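Acetyl-CoA acetyltransferase (Bacillus anthracis, PDB 3SS6) probably catalyses the thiolase reaction that condenses two acetyl-CoA molecules into acetoacetyl-CoA, or its reversal, as a tetrameric enzyme. Local coordinates at residues S110-A115 and V257-S262; G117-S122 and H350-T355; V180-H185 and A223-E228; K288-G293 and S378-G383. All coordinates share one frame; numbering follows the deposited sequence.

Contact 1. Residues S110-A115 and V257-S262; sequences SEVVVA and VLVLMS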
loop_
_atom_site.group_PDB
_atom_site.type_symbol
_atom_site.label_atom_id
_atom_site.label_comp_id
_atom_site.label_asym_id
_atom_site.label_seq_id
_atom_site.Cartn_x
_atom_site.Cartn_y
_atom_site.Cartn_z
ATOM N N SER A 110 -18.482 -33.029 -22.234
ATOM C CA SER A 110 -18.274 -32.070 -23.315
ATOM C C SER A 110 -17.887 -32.804 -24.587
ATOM O O SER A 110 -17.319 -33.892 -24.520
ATOM C CB SER A 110 -17.133 -31.112 -22.974
ATOM O OG SER A 110 -17.392 -30.374 -21.802
ATOM N N GLU A 111 -18.171 -32.204 -25.743
ATOM C CA GLU A 111 -17.716 -32.760 -27.011
ATOM C C GLU A 111 -16.465 -32.055 -27.510
ATOM O O GLU A 111 -15.611 -32.675 -28.133
ATOM C CB GLU A 111 -18.819 -32.689 -28.071
ATOM C CG GLU A 111 -19.974 -33.636 -27.790
ATOM C CD GLU A 111 -20.956 -33.721 -28.941
ATOM O OE1 GLU A 111 -21.162 -32.701 -29.634
ATOM O OE2 GLU A 111 -21.514 -34.815 -29.156
ATOM N N VAL A 112 -16.379 -30.756 -27.233
ATOM C CA VAL A 112 -15.249 -29.920 -27.639
ATOM C C VAL A 112 -14.818 -29.069 -26.442
ATOM O O VAL A 112 -15.638 -28.379 -25.844
ATOM C CB VAL A 112 -15.648 -28.964 -28.796
ATOM C CG1 VAL A 112 -14.488 -28.047 -29.173
ATOM C CG2 VAL A 112 -16.086 -29.758 -30.020
ATOM N N VAL A 113 -13.539 -29.124 -26.080
ATOM C CA VAL A 113 -13.029 -28.281 -24.998
ATOM C C VAL A 113 -11.760 -27.570 -25.448
ATOM O O VAL A 113 -10.911 -28.175 -26.109
ATOM C CB VAL A 113 -12.698 -29.112 -23.747
ATOM C CG1 VAL A 113 -12.188 -28.200 -22.605
ATOM C CG2 VAL A 113 -13.910 -29.905 -23.303
ATOM N N VAL A 114 -11.643 -26.290 -25.106
ATOM C CA VAL A 114 -10.424 -25.529 -25.356
ATOM C C VAL A 114 -9.704 -25.433 -24.010
ATOM O O VAL A 114 -10.276 -24.975 -23.025
ATOM C CB VAL A 114 -10.742 -24.133 -25.896
ATOM C CG1 VAL A 114 -9.466 -23.326 -26.060
ATOM C CG2 VAL A 114 -11.468 -24.246 -27.243
ATOM N N ALA A 115 -8.462 -25.896 -23.953
ATOM C CA ALA A 115 -7.806 -26.014 -22.655
ATOM C C ALA A 115 -6.341 -25.688 -22.757
ATOM O O ALA A 115 -5.701 -25.949 -23.772
ATOM C CB ALA A 115 -7.980 -27.421 -22.091
ATOM N N VAL A 257 -2.660 -23.000 -25.664
ATOM C CA VAL A 257 -4.034 -23.484 -25.751
ATOM C C VAL A 257 -4.103 -24.655 -26.732
ATOM O O VAL A 257 -3.471 -24.611 -27.785
ATOM C CB VAL A 257 -4.953 -22.339 -26.279
ATOM C CG1 VAL A 257 -6.348 -22.818 -26.510
ATOM C CG2 VAL A 257 -4.975 -21.160 -25.281
ATOM N N LEU A 258 -4.846 -25.697 -26.369
ATOM C CA LEU A 258 -5.139 -26.795 -27.289
ATOM C C LEU A 258 -6.641 -26.831 -27.538
ATOM O O LEU A 258 -7.429 -26.452 -26.670
ATOM C CB LEU A 258 -4.729 -28.140 -26.685
ATOM C CG LEU A 258 -3.258 -28.541 -26.596
ATOM C CD1 LEU A 258 -2.473 -27.541 -25.752
ATOM C CD2 LEU A 258 -3.209 -29.934 -25.989
ATOM N N VAL A 259 -7.043 -27.317 -28.714
ATOM C CA VAL A 259 -8.444 -27.655 -28.933
ATOM C C VAL A 259 -8.537 -29.175 -28.872
ATOM O O VAL A 259 -7.810 -29.879 -29.587
ATOM C CB VAL A 259 -8.973 -27.155 -30.302
ATOM C CG1 VAL A 259 -10.415 -27.633 -30.519
ATOM C CG2 VAL A 259 -8.884 -25.619 -30.386
ATOM N N LEU A 260 -9.400 -29.675 -27.991
ATOM C CA LEU A 260 -9.579 -31.111 -27.820
ATOM C C LEU A 260 -11.013 -31.482 -28.136
ATOM O O LEU A 260 -11.932 -30.699 -27.886
ATOM C CB LEU A 260 -9.258 -31.523 -26.374
ATOM C CG LEU A 260 -7.847 -31.203 -25.877
ATOM C CD1 LEU A 260 -7.796 -29.849 -25.118
ATOM C CD2 LEU A 260 -7.363 -32.322 -24.978
ATOM N N MET A 261 -11.223 -32.685 -28.669
ATOM C CA MET A 261 -12.583 -33.153 -28.900
ATOM C C MET A 261 -12.597 -34.680 -28.910
ATOM O O MET A 261 -11.546 -35.316 -28.876
ATOM C CB MET A 261 -13.141 -32.586 -30.219
ATOM C CG MET A 261 -12.394 -33.077 -31.469
ATOM S SD MET A 261 -13.033 -32.316 -32.985
ATOM C CE MET A 261 -12.541 -30.604 -32.710
ATOM N N SER A 262 -13.781 -35.274 -28.908
ATOM C CA SER A 262 -13.854 -36.725 -29.021
ATOM C C SER A 262 -13.366 -37.129 -30.402
ATOM O O SER A 262 -13.502 -36.374 -31.367
ATOM C CB SER A 262 -15.276 -37.230 -28.786
ATOM O OG SER A 262 -16.149 -36.788 -29.819
HETATM O O HOH W 1 -18.904 -37.100 -29.412
#

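Contact 2. Residues G117-S122 and H350-T355; sequences GVEAMS and HPIGCT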
loop_
_atom_site.group_PDB
_atom_site.type_symbol
_atom_site.label_atom_id
_atom_site.label_comp_id
_atom_site.label_asym_id
_atom_site.label_seq_id
_atom_site.Cartn_x
_atom_site.Cartn_y
_atom_site.Cartn_z
ATOM N N GLY A 117 -3.197 -23.041 -20.538
ATOM C CA GLY A 117 -2.768 -22.296 -19.371
ATOM C C GLY A 117 -2.201 -20.943 -19.736
ATOM O O GLY A 117 -1.890 -20.666 -20.892
ATOM N N VAL A 118 -2.090 -20.089 -18.725
ATOM C CA VAL A 118 -1.602 -18.731 -18.906
ATOM C C VAL A 118 -0.911 -18.272 -17.629
ATOM O O VAL A 118 -1.269 -18.691 -16.519
ATOM C CB VAL A 118 -2.754 -17.759 -19.278
ATOM C CG1 VAL A 118 -3.826 -17.756 -18.180
ATOM C CG2 VAL A 118 -2.221 -16.316 -19.503
ATOM N N GLU A 119 0.102 -17.427 -17.788
ATOM C CA GLU A 119 0.665 -16.711 -16.651
ATOM C C GLU A 119 1.189 -15.395 -17.153
ATOM O O GLU A 119 1.912 -15.345 -18.162
ATOM C CB GLU A 119 1.811 -17.485 -15.978
ATOM C CG GLU A 119 2.001 -17.103 -14.482
ATOM C CD GLU A 119 0.869 -17.679 -13.615
ATOM O OE1 GLU A 119 0.626 -18.902 -13.680
ATOM O OE2 GLU A 119 0.199 -16.908 -12.900
ATOM N N ALA A 120 0.810 -14.332 -16.457
ATOM C CA ALA A 120 1.319 -12.996 -16.730
ATOM C C ALA A 120 2.040 -12.583 -15.457
ATOM O O ALA A 120 1.468 -11.929 -14.576
ATOM C CB ALA A 120 0.178 -12.040 -17.053
ATOM N N MET A 121 3.293 -13.005 -15.335
ATOM C CA MET A 121 4.018 -12.776 -14.090
ATOM C C MET A 121 4.391 -11.299 -13.967
ATOM O O MET A 121 4.302 -10.738 -12.883
ATOM C CB MET A 121 5.234 -13.705 -13.992
ATOM C CG MET A 121 4.804 -15.173 -14.038
ATOM S SD MET A 121 6.114 -16.413 -13.875
ATOM C CE MET A 121 6.393 -16.382 -12.090
ATOM N N SER A 122 4.770 -10.673 -15.084
ATOM C CA SER A 122 5.206 -9.278 -15.085
ATOM C C SER A 122 4.148 -8.317 -14.551
ATOM O O SER A 122 4.481 -7.293 -13.954
ATOM C CB SER A 122 5.607 -8.825 -16.490
ATOM O OG SER A 122 6.697 -9.571 -17.018
ATOM N N HIS A 350 9.791 -19.849 -18.011
ATOM C CA HIS A 350 8.811 -20.629 -17.273
ATOM C C HIS A 350 7.592 -19.837 -16.773
ATOM O O HIS A 350 7.503 -19.543 -15.598
ATOM C CB HIS A 350 9.533 -21.314 -16.104
ATOM C CG HIS A 350 8.691 -22.276 -15.326
ATOM N ND1 HIS A 350 7.548 -22.853 -15.828
ATOM C CD2 HIS A 350 8.858 -22.792 -14.085
ATOM C CE1 HIS A 350 7.033 -23.664 -14.922
ATOM N NE2 HIS A 350 7.810 -23.646 -13.856
ATOM N N PRO A 351 6.643 -19.521 -17.647
ATOM C CA PRO A 351 5.437 -18.826 -17.182
ATOM C C PRO A 351 4.634 -19.959 -16.581
ATOM O O PRO A 351 4.021 -20.748 -17.282
ATOM C CB PRO A 351 4.792 -18.343 -18.476
ATOM C CG PRO A 351 5.321 -19.236 -19.533
ATOM C CD PRO A 351 6.673 -19.682 -19.106
ATOM N N ILE A 352 4.604 -19.998 -15.262
ATOM C CA ILE A 352 4.214 -21.195 -14.555
ATOM C C ILE A 352 2.844 -21.789 -14.857
ATOM O O ILE A 352 2.758 -22.979 -15.116
ATOM C CB ILE A 352 4.387 -21.004 -13.033
ATOM C CG1 ILE A 352 3.565 -19.824 -12.537
ATOM C CG2 ILE A 352 5.839 -20.735 -12.696
ATOM C CD1 ILE A 352 3.877 -19.442 -11.107
ATOM N N GLY A 353 1.799 -20.979 -14.897
ATOM C CA GLY A 353 0.471 -21.493 -15.184
ATOM C C GLY A 353 0.383 -22.087 -16.574
ATOM O O GLY A 353 -0.326 -23.048 -16.829
ATOM N N CYS A 354 1.065 -21.417 -17.484
ATOM C CA CYS A 354 1.170 -21.789 -18.887
ATOM C C CYS A 354 1.967 -23.052 -19.235
ATOM O O CYS A 354 1.634 -23.774 -20.162
ATOM C CB CYS A 354 1.730 -20.598 -19.676
ATOM S SG CYS A 354 2.116 -20.928 -21.407
ATOM N N THR A 355 3.051 -23.276 -18.503
ATOM C CA THR A 355 4.096 -24.209 -18.922
ATOM C C THR A 355 3.638 -25.638 -19.197
ATOM O O THR A 355 4.116 -26.277 -20.143
ATOM C CB THR A 355 5.257 -24.200 -17.923
ATOM O OG1 THR A 355 5.905 -22.925 -18.002
ATOM C CG2 THR A 355 6.265 -25.302 -18.253
#

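Contact 3. Residues V180-H185 and A223-E228; sequences VALRSH and ADITAE. With SO4 (sulfate ion), chain C; SO4 (sulfate ion), chain D.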
loop_
_atom_site.group_PDB
_atom_site.type_symbol
_atom_site.label_atom_id
_atom_site.label_comp_id
_atom_site.label_asym_id
_atom_site.label_seq_id
_atom_site.Cartn_x
_atom_site.Cartn_y
_atom_site.Cartn_z
ATOM N N VAL A 180 23.625 -28.227 -18.923
ATOM C CA VAL A 180 22.207 -28.294 -19.254
ATOM C C VAL A 180 21.676 -26.902 -19.576
ATOM O O VAL A 180 20.894 -26.730 -20.517
ATOM C CB VAL A 180 21.392 -28.931 -18.112
ATOM C CG1 VAL A 180 19.900 -28.626 -18.270
ATOM C CG2 VAL A 180 21.636 -30.432 -18.092
ATOM N N ALA A 181 22.111 -25.904 -18.810
ATOM C CA ALA A 181 21.660 -24.527 -19.039
ATOM C C ALA A 181 22.102 -24.021 -20.412
ATOM O O ALA A 181 21.308 -23.421 -21.149
ATOM C CB ALA A 181 22.171 -23.601 -17.944
ATOM N N LEU A 182 23.366 -24.261 -20.754
ATOM C CA LEU A 182 23.885 -23.820 -22.041
ATOM C C LEU A 182 23.153 -24.531 -23.172
ATOM O O LEU A 182 22.825 -23.925 -24.195
ATOM C CB LEU A 182 25.394 -24.057 -22.137
ATOM C CG LEU A 182 26.035 -23.691 -23.473
ATOM C CD1 LEU A 182 25.833 -22.204 -23.803
ATOM C CD2 LEU A 182 27.517 -24.054 -23.437
ATOM N N ARG A 183 22.904 -25.820 -22.977
ATOM C CA ARG A 183 22.177 -26.619 -23.950
ATOM C C ARG A 183 20.786 -26.044 -24.181
ATOM O O ARG A 183 20.319 -25.956 -25.322
ATOM C CB ARG A 183 22.055 -28.055 -23.445
ATOM C CG ARG A 183 21.240 -28.974 -24.325
ATOM C CD ARG A 183 21.142 -30.350 -23.690
ATOM N NE ARG A 183 20.468 -31.319 -24.555
ATOM C CZ ARG A 183 19.155 -31.516 -24.591
ATOM N NH1 ARG A 183 18.346 -30.799 -23.817
ATOM N NH2 ARG A 183 18.650 -32.430 -25.416
ATOM N N SER A 184 20.135 -25.642 -23.093
ATOM C CA SER A 184 18.768 -25.141 -23.166
ATOM C C SER A 184 18.691 -23.896 -24.046
ATOM O O SER A 184 17.832 -23.797 -24.927
ATOM C CB SER A 184 18.227 -24.861 -21.753
ATOM O OG SER A 184 16.807 -24.804 -21.750
ATOM N N HIS A 185 19.606 -22.955 -23.836
ATOM C CA HIS A 185 19.635 -21.759 -24.673
ATOM C C HIS A 185 20.037 -22.096 -26.099
ATOM O O HIS A 185 19.448 -21.592 -27.051
ATOM C CB HIS A 185 20.612 -20.727 -24.110
ATOM C CG HIS A 185 20.092 -20.004 -22.911
ATOM N ND1 HIS A 185 19.430 -18.800 -23.001
ATOM C CD2 HIS A 185 20.140 -20.312 -21.590
ATOM C CE1 HIS A 185 19.084 -18.399 -21.790
ATOM N NE2 HIS A 185 19.505 -19.297 -20.916
ATOM N N ALA A 223 21.839 -15.342 -26.810
ATOM C CA ALA A 223 23.050 -15.711 -27.541
ATOM C C ALA A 223 24.309 -15.474 -26.698
ATOM O O ALA A 223 25.352 -16.090 -26.937
ATOM C CB ALA A 223 23.127 -14.947 -28.852
ATOM N N ASP A 224 24.211 -14.593 -25.706
ATOM C CA ASP A 224 25.371 -14.261 -24.882
ATOM C C ASP A 224 25.572 -15.209 -23.692
ATOM O O ASP A 224 26.518 -15.050 -22.914
ATOM C CB ASP A 224 25.331 -12.793 -24.433
ATOM C CG ASP A 224 24.244 -12.513 -23.413
ATOM O OD1 ASP A 224 23.313 -13.331 -23.282
ATOM O OD2 ASP A 224 24.319 -11.461 -22.744
ATOM N N ILE A 225 24.694 -16.198 -23.553
ATOM C CA ILE A 225 24.912 -17.250 -22.572
ATOM C C ILE A 225 26.006 -18.177 -23.099
ATOM O O ILE A 225 25.866 -18.795 -24.160
ATOM C CB ILE A 225 23.629 -18.043 -22.279
ATOM C CG1 ILE A 225 22.651 -17.200 -21.450
ATOM C CG2 ILE A 225 23.949 -19.332 -21.537
ATOM C CD1 ILE A 225 23.171 -16.826 -20.068
ATOM N N THR A 226 27.110 -18.238 -22.365
ATOM C CA THR A 226 28.243 -19.081 -22.723
ATOM C C THR A 226 28.646 -19.879 -21.494
ATOM O O THR A 226 28.230 -19.556 -20.377
ATOM C CB THR A 226 29.449 -18.248 -23.129
ATOM O OG1 THR A 226 29.817 -17.376 -22.044
ATOM C CG2 THR A 226 29.136 -17.418 -24.373
ATOM N N ALA A 227 29.458 -20.912 -21.699
ATOM C CA ALA A 227 29.984 -21.687 -20.583
ATOM C C ALA A 227 30.681 -20.735 -19.624
ATOM O O ALA A 227 30.551 -20.848 -18.403
ATOM C CB ALA A 227 30.957 -22.750 -21.076
ATOM N N GLU A 228 31.402 -19.780 -20.194
ATOM C CA GLU A 228 32.164 -18.823 -19.407
ATOM C C GLU A 228 31.249 -17.980 -18.530
ATOM O O GLU A 228 31.448 -17.897 -17.321
ATOM C CB GLU A 228 33.019 -17.933 -20.315
ATOM C CG GLU A 228 33.726 -16.815 -19.577
ATOM C CD GLU A 228 34.816 -16.166 -20.398
ATOM O OE1 GLU A 228 35.086 -16.644 -21.522
ATOM O OE2 GLU A 228 35.407 -15.180 -19.912
HETATM S S SO4 C . 20.941 -11.934 -26.610
HETATM O O1 SO4 C . 20.300 -13.040 -27.328
HETATM O O2 SO4 C . 21.143 -10.820 -27.536
HETATM O O3 SO4 C . 20.083 -11.501 -25.506
HETATM O O4 SO4 C . 22.237 -12.358 -26.076
HETATM S S SO4 D . 22.144 -33.971 -26.259
HETATM O O1 SO4 D . 22.950 -34.878 -27.071
HETATM O O2 SO4 D . 22.988 -32.893 -25.748
HETATM O O3 SO4 D . 21.070 -33.413 -27.077
HETATM O O4 SO4 D . 21.571 -34.707 -25.137
#

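Contact 4. Residues K288-G293 and S378-G383; sequences KIMGIG and SLCVGG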
loop_
_atom_site.group_PDB
_atom_site.type_symbol
_atom_site.label_atom_id
_atom_site.label_comp_id
_atom_site.label_asym_id
_atom_site.label_seq_id
_atom_site.Cartn_x
_atom_site.Cartn_y
_atom_site.Cartn_z
ATOM N N LYS A 288 9.774 -30.770 -0.061
ATOM C CA LYS A 288 11.152 -30.296 0.075
ATOM C C LYS A 288 12.044 -30.730 -1.086
ATOM O O LYS A 288 13.123 -30.166 -1.292
ATOM C CB LYS A 288 11.753 -30.728 1.410
ATOM C CG LYS A 288 11.161 -30.000 2.602
ATOM C CD LYS A 288 11.794 -30.488 3.884
ATOM C CE LYS A 288 11.144 -29.855 5.098
ATOM N NZ LYS A 288 11.738 -30.376 6.362
ATOM N N ILE A 289 11.595 -31.735 -1.830
ATOM C CA ILE A 289 12.270 -32.131 -3.070
ATOM C C ILE A 289 11.261 -32.259 -4.206
ATOM O O ILE A 289 11.303 -33.215 -4.999
ATOM C CB ILE A 289 13.035 -33.455 -2.893
ATOM C CG1 ILE A 289 12.141 -34.493 -2.208
ATOM C CG2 ILE A 289 14.300 -33.225 -2.073
ATOM C CD1 ILE A 289 12.636 -35.928 -2.362
ATOM N N MET A 290 10.358 -31.279 -4.284
ATOM C CA MET A 290 9.283 -31.276 -5.275
ATOM C C MET A 290 9.766 -31.537 -6.703
ATOM O O MET A 290 9.011 -32.030 -7.537
ATOM C CB MET A 290 8.484 -29.963 -5.210
ATOM C CG MET A 290 9.266 -28.710 -5.615
ATOM S SD MET A 290 9.130 -28.378 -7.379
ATOM C CE MET A 290 10.544 -27.278 -7.604
ATOM N N GLY A 291 11.028 -31.221 -6.982
ATOM C CA GLY A 291 11.529 -31.300 -8.340
ATOM C C GLY A 291 11.573 -32.712 -8.901
ATOM O O GLY A 291 11.630 -32.887 -10.114
ATOM N N ILE A 292 11.538 -33.709 -8.017
ATOM C CA ILE A 292 11.614 -35.122 -8.421
ATOM C C ILE A 292 10.263 -35.693 -8.869
ATOM O O ILE A 292 10.180 -36.820 -9.369
ATOM C CB ILE A 292 12.168 -36.002 -7.290
ATOM C CG1 ILE A 292 12.760 -37.296 -7.850
ATOM C CG2 ILE A 292 11.082 -36.307 -6.254
ATOM C CD1 ILE A 292 13.913 -37.063 -8.817
ATOM N N GLY A 293 9.201 -34.919 -8.674
ATOM C CA GLY A 293 7.864 -35.363 -9.044
ATOM C C GLY A 293 7.718 -36.136 -10.349
ATOM O O GLY A 293 7.003 -37.138 -10.393
ATOM N N SER A 378 6.029 -33.944 -19.013
ATOM C CA SER A 378 5.932 -34.075 -17.565
ATOM C C SER A 378 6.632 -32.933 -16.866
ATOM O O SER A 378 7.612 -32.395 -17.372
ATOM C CB SER A 378 6.555 -35.408 -17.126
ATOM O OG SER A 378 6.427 -35.613 -15.726
ATOM N N LEU A 379 6.134 -32.562 -15.693
ATOM C CA LEU A 379 6.798 -31.497 -14.952
ATOM C C LEU A 379 6.573 -31.577 -13.461
ATOM O O LEU A 379 5.586 -32.150 -13.019
ATOM C CB LEU A 379 6.409 -30.122 -15.513
ATOM C CG LEU A 379 5.022 -29.527 -15.294
ATOM C CD1 LEU A 379 4.993 -28.183 -16.001
ATOM C CD2 LEU A 379 3.928 -30.440 -15.830
ATOM N N CYS A 380 7.514 -31.011 -12.701
ATOM C CA CYS A 380 7.426 -30.957 -11.251
ATOM C C CYS A 380 6.509 -29.800 -10.888
ATOM O O CYS A 380 6.216 -28.936 -11.715
ATOM C CB CYS A 380 8.807 -30.759 -10.610
ATOM S SG CYS A 380 9.600 -29.150 -11.025
ATOM N N VAL A 381 6.053 -29.801 -9.644
ATOM C CA VAL A 381 5.050 -28.851 -9.180
ATOM C C VAL A 381 5.392 -28.425 -7.763
ATOM O O VAL A 381 5.632 -29.273 -6.904
ATOM C CB VAL A 381 3.665 -29.524 -9.160
ATOM C CG1 VAL A 381 2.596 -28.560 -8.650
ATOM C CG2 VAL A 381 3.319 -30.061 -10.543
ATOM N N GLY A 382 5.427 -27.117 -7.505
ATOM C CA GLY A 382 5.654 -26.655 -6.145
ATOM C C GLY A 382 4.606 -27.275 -5.238
ATOM O O GLY A 382 3.455 -27.439 -5.642
ATOM N N GLY A 383 5.001 -27.638 -4.021
ATOM C CA GLY A 383 4.097 -28.324 -3.110
ATOM C C GLY A 383 4.276 -29.835 -3.150
ATOM O O GLY A 383 3.669 -30.552 -2.344
#

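Contact 1. Residues S110-A115 and V257-S262
Val-113 and Leu-260 form a hydrogen-bonded pair between antiparallel strands 112-120 and 252-262. Val-113 N donates to Leu-260 O at 2.9 Å, and Leu-260 N returns a nearly linear bond of 2.8 Å to Val-113 O (167°). Two residues on, Ala-115 and Leu-258 repeat the pairing, with Leu-258 N 2.7 Å from Ala-115 O. On this face the Leu-260 CD1 methyl reaches diagonally along the sheet to Ala-115 CB (3.9 Å). Helix 93-107 packs over these side chains through Ile-98, Ala-101 and Ile-105. The reverse face carries Val-112, Val-114, Val-259 and Met-261. There Val-112 CG2 lies 4.1 Å from Met-261 CB, the two side chains running side by side, and Val-114 presses on Leu-37 and Val-41 of helix 29-43. This part is buried, with apolar side chains packed on both faces. Toward Glu-111 the pairing slackens: Ser-262 N still bonds Glu-111 O, but at 3.3 Å and bent to 147°. The Glu-111 side chain is exposed; a water 2.8 Å from Ser-262 OG makes a weak bond to Glu-111 OE2. Ser-262 OG also takes the N-H of Lys-265, N-capping helix 263-269 as the strand ends. Strands 112-120 and 252-262 joined in this way, with helices against both faces, belong to the layered alpha-beta-alpha sandwich of the N-terminal half of the thiolase fold.

Contact 2. Residues G117-S122 and H350-T355
Glu-119 meets Gly-353 and Ile-352 where strand 112-120 abuts the start of helix 352-370. Its side chain bends at chi2 (73°), which carries the carboxylate across Ile-352: CG lies 3.7 Å from Ile-352 CG1, and OE1 reaches Gly-353 N at 2.7 Å. That bond is weak, bent to 123° at the hydrogen. Gly-117 and Gly-353, having no side chains, let strand and helix backbones come close, with Gly-117 CA 3.6 Å from Gly-353 O. Met-121 turns at its last torsion, placing SD 3.8 Å from His-350 O and the CE methyl 4.1 Å from Ile-352 CD1, the two side chains crossing at about a right angle. The Ile-352 CG2 methyl sits 3.7 Å above the centre of the His-350 ring. In the ring plane His-350 ND1 donates to Thr-355 OG1 at 2.7 Å, so one face is covered and the bond sets the ring's rotation. His-350 and Pro-351 belong to the Gly-His-Pro sequence of thiolases, whose histidine is catalytic in relatives. The buried Glu-119 carboxylate also receives the N-H groups of Cys-59 and Ile-60; three backbone donors and a nearby helix start would probably keep it ionised and rotationally fixed.

Contact 3. Residues V180-H185 and A223-E228
Leu-182 and Thr-226 mark the nearest backbone approach, CA to CA 6.5 Å, between one face of helix 174-194 and the loop that leads into helix 227-231. No hydrogen bond joins the two segments; side chains do the work. Ile-225 points into the contact and sets its CG1 over the His-185 ring, 3.8 Å from the ring centroid and only 8° off the normal, a CH-pi contact over the face. Its other branch, CG2, reaches His-185 CD2 (3.9 Å) and Leu-182 CD1 (4.1 Å), wedging the isoleucine between two residues less than one helical turn apart. His-185 is kept in place by the backbone N-H of Arg-222, which bonds to its ND1. Leu-182 holds CG anti to its backbone N (chi1 177°), which swings the isobutyl group outward to the loop: CD1 packs 3.4 Å from Ile-225 O, while CD2 reaches Ala-227 CB at 4.4 Å. The segments lie in the long excursion between strands 112-120 and 252-262, the part known in thiolases as the loop domain. Leu-230 of helix 227-231 extends the apolar patch, touching Ala-181, Leu-182 and Ile-225. Thr-226 is the N-cap of that helix, its OG1 accepting from Lys-229 N. Toward solvent, the N-H groups of Ala-223 and Asp-224 hold one sulfate, with Ala-223 N 2.8 Å from its O1. Arg-183 extends away from the loop to another sulfate, whose O3 lies 3.1 Å from NH2; NH2 also donates to Val-339 O. Both ions probably come from the crystallisation liquor.

Contact 4. Residues K288-G293 and S378-G383
A sulfur-rich van der Waals contact, with no hydrogen bond across it, sets Met-290 against Cys-380 where the 3-10 turn ahead of helix 294-305 meets the end of strand 374-381. Met-290 turns sharply at chi2 (90°), bringing SD to the cysteine. SD then lies 3.8 Å from Cys-380 SG, the CE methyl 4.0 Å from the same sulfur, and CB 3.4 Å from Val-381 O. The backbone of the turn also meets the cysteine: Met-290 O stands 3.3 Å from Cys-380 CB, and Gly-291 CA is 3.9 Å from SG. Met-290 O also accepts from Gly-293 N, a bond that holds the turn. Beyond the strand, Gly-382 N is buried without a hydrogen-bonding partner, its nearest neighbour across the contact being Met-290 SD at 3.9 Å. Gly-383 follows with a positive phi (96°) that suits glycine, and its O receives Arg-70 NE of the second subunit. On the side away from the turn, Val-381 touches Gln-90 and Ser-92, the neighbours of the oxidised Cys-91. Cys-380 and Gly-382 form the Cys-x-Gly sequence typical of the thiolase active site, where in relatives this second cysteine takes part in proton transfer.

Contacts 1 and 2 share strand 112-120, their centres 20 Å apart: contact 1 pairs it inside the sheet, contact 2 meets it with a helix start from the C-terminal half. Helix 352-370 then leads into strand 374-381 of contact 4, and the two contacts touch through Thr-355 CG2 and Leu-379 CD1 at 3.9 Å, centres 17 Å apart. Contacts 2 and 4 thus bring the His-350 and Cys-380 motifs to the probable active site, near oxidised Cys-91. Contact 3 belongs to the excursion between the two strands of contact 1, about 20 Å from it by nearest atoms, but about 9 Å from contact 2. A potassium ion lies about 8 Å from the Val-259 side chain of contact 1.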